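Local coordinates for annexin A8 (Homo sapiens, PDB 1W3W), which binds phospholipids in a calcium-dependent manner and acts as an anticoagulant, indirectly inhibiting the thromboplastin-specific complex, at residues S141-D146 with C161-S166. Numbering follows the deposited sequence.
Sequences SSLEED and CLLQGS
Leu163 reaches across to the first turn of helix 143-150 with both of its methyls. CD1 comes up against the backbone of Glu144, 3.7 Å from its CA, and also touches its CB, while CD2 meets Leu143 CD2 at 4.0 Å, the two leucine side chains crossing at about a right angle. With CG anti to the backbone N (chi1 176°), Leu143 carries CD2 to the Leu163 methyl; both leucines also pack on Met132 of helix 125-139.

The polar part of the contact lies at its more exposed margin. Glu144 OE1 stands 2.7 Å from Gln164 NE2, but the N-H does not point well at the oxygen, so this is a polar approach without a hydrogen bond; carboxylate and amide planes are turned 80° apart. With an alanine at Glu144, the Gln164 amide would probably lose the carboxylate lying against it, opening a gap beside Gln164.

Within 141-146, Ser142 is the N-cap: its OG accepts from Glu145 N at 3.0 Å. Ser141 OG adds a bond to Asp146 OD2, which Tyr135 also holds.

The start of helix 143-150 thus meets the end of helix 153-163, an association of successive helices within what is predicted as the second annexin repeat of this all-helical fold.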
loop_
_atom_site.group_PDB
_atom_site.type_symbol
_atom_site.label_atom_id
_atom_site.label_comp_id
_atom_site.label_asym_id
_atom_site.label_seq_id
_atom_site.Cartn_x
_atom_site.Cartn_y
_atom_site.Cartn_z
ATOM N N SER A 141 -19.747 1.107 -7.666
ATOM C CA SER A 141 -19.308 2.164 -8.581
ATOM C C SER A 141 -17.904 1.862 -9.085
ATOM O O SER A 141 -17.166 1.074 -8.490
ATOM C CB SER A 141 -19.324 3.536 -7.908
ATOM O OG SER A 141 -18.677 3.500 -6.648
ATOM N N SER A 142 -17.546 2.493 -10.189
ATOM C CA SER A 142 -16.241 2.289 -10.781
ATOM C C SER A 142 -15.210 3.107 -9.993
ATOM O O SER A 142 -15.475 4.250 -9.624
ATOM C CB SER A 142 -16.268 2.683 -12.257
ATOM O OG SER A 142 -15.142 3.452 -12.604
ATOM N N LEU A 143 -14.042 2.518 -9.745
ATOM C CA LEU A 143 -12.982 3.199 -8.999
ATOM C C LEU A 143 -12.529 4.438 -9.763
ATOM O O LEU A 143 -12.368 5.508 -9.196
ATOM C CB LEU A 143 -11.795 2.254 -8.743
ATOM C CG LEU A 143 -10.565 2.860 -8.057
ATOM C CD1 LEU A 143 -10.952 3.521 -6.751
ATOM C CD2 LEU A 143 -9.473 1.817 -7.839
ATOM N N GLU A 144 -12.354 4.288 -11.068
ATOM C CA GLU A 144 -11.919 5.387 -11.915
ATOM C C GLU A 144 -12.917 6.568 -11.891
ATOM O O GLU A 144 -12.517 7.728 -11.849
ATOM C CB GLU A 144 -11.687 4.851 -13.334
ATOM C CG GLU A 144 -12.048 5.794 -14.463
ATOM C CD GLU A 144 -11.349 5.420 -15.749
ATOM O OE1 GLU A 144 -11.018 6.345 -16.512
ATOM O OE2 GLU A 144 -11.112 4.213 -15.982
ATOM N N GLU A 145 -14.212 6.263 -11.890
ATOM C CA GLU A 145 -15.252 7.300 -11.840
ATOM C C GLU A 145 -15.297 8.027 -10.504
ATOM O O GLU A 145 -15.523 9.228 -10.468
ATOM C CB GLU A 145 -16.631 6.699 -12.126
ATOM C CG GLU A 145 -16.938 6.611 -13.612
ATOM C CD GLU A 145 -18.334 6.091 -13.897
ATOM O OE1 GLU A 145 -19.261 6.370 -13.098
ATOM O OE2 GLU A 145 -18.498 5.403 -14.925
ATOM N N ASP A 146 -15.086 7.299 -9.409
ATOM C CA ASP A 146 -15.048 7.901 -8.076
ATOM C C ASP A 146 -13.844 8.815 -7.926
ATOM O O ASP A 146 -13.970 9.908 -7.379
ATOM C CB ASP A 146 -15.045 6.838 -6.978
ATOM C CG ASP A 146 -16.421 6.244 -6.731
ATOM O OD1 ASP A 146 -17.408 6.737 -7.320
ATOM O OD2 ASP A 146 -16.624 5.283 -5.970
ATOM N N CYS A 161 -4.535 8.153 -14.940
ATOM C CA CYS A 161 -3.562 7.541 -15.841
ATOM C C CYS A 161 -2.967 6.256 -15.263
ATOM O O CYS A 161 -2.790 5.288 -15.989
ATOM C CB CYS A 161 -2.452 8.529 -16.174
ATOM S SG CYS A 161 -1.301 7.912 -17.427
ATOM N N LEU A 162 -2.687 6.233 -13.962
ATOM C CA LEU A 162 -2.129 5.033 -13.325
ATOM C C LEU A 162 -3.087 3.840 -13.407
ATOM O O LEU A 162 -2.647 2.689 -13.448
ATOM C CB LEU A 162 -1.730 5.315 -11.870
ATOM C CG LEU A 162 -0.495 6.211 -11.710
ATOM C CD1 LEU A 162 -0.295 6.621 -10.263
ATOM C CD2 LEU A 162 0.745 5.544 -12.233
ATOM N N LEU A 163 -4.390 4.120 -13.437
ATOM C CA LEU A 163 -5.420 3.091 -13.582
ATOM C C LEU A 163 -5.666 2.690 -15.026
ATOM O O LEU A 163 -6.080 1.563 -15.294
ATOM C CB LEU A 163 -6.761 3.600 -13.056
ATOM C CG LEU A 163 -6.966 3.841 -11.572
ATOM C CD1 LEU A 163 -8.339 4.488 -11.374
ATOM C CD2 LEU A 163 -6.840 2.530 -10.790
ATOM N N GLN A 164 -5.463 3.637 -15.937
ATOM C CA GLN A 164 -5.894 3.519 -17.333
ATOM C C GLN A 164 -4.796 2.806 -18.077
ATOM O O GLN A 164 -4.002 3.435 -18.785
ATOM C CB GLN A 164 -6.150 4.907 -17.947
ATOM C CG GLN A 164 -7.496 5.522 -17.554
ATOM C CD GLN A 164 -8.592 5.227 -18.561
ATOM O OE1 GLN A 164 -8.580 4.175 -19.198
ATOM N NE2 GLN A 164 -9.536 6.155 -18.711
ATOM N N GLY A 165 -4.758 1.489 -17.913
ATOM C CA GLY A 165 -3.582 0.728 -18.256
ATOM C C GLY A 165 -2.436 1.237 -17.409
ATOM O O GLY A 165 -2.342 0.899 -16.227
ATOM N N SER A 166 -1.609 2.108 -17.989
ATOM C CA SER A 166 -0.323 2.469 -17.404
ATOM C C SER A 166 0.418 1.160 -17.197
ATOM O O SER A 166 0.712 0.744 -16.074
ATOM C CB SER A 166 -0.482 3.251 -16.098
ATOM O OG SER A 166 0.648 3.083 -15.265
#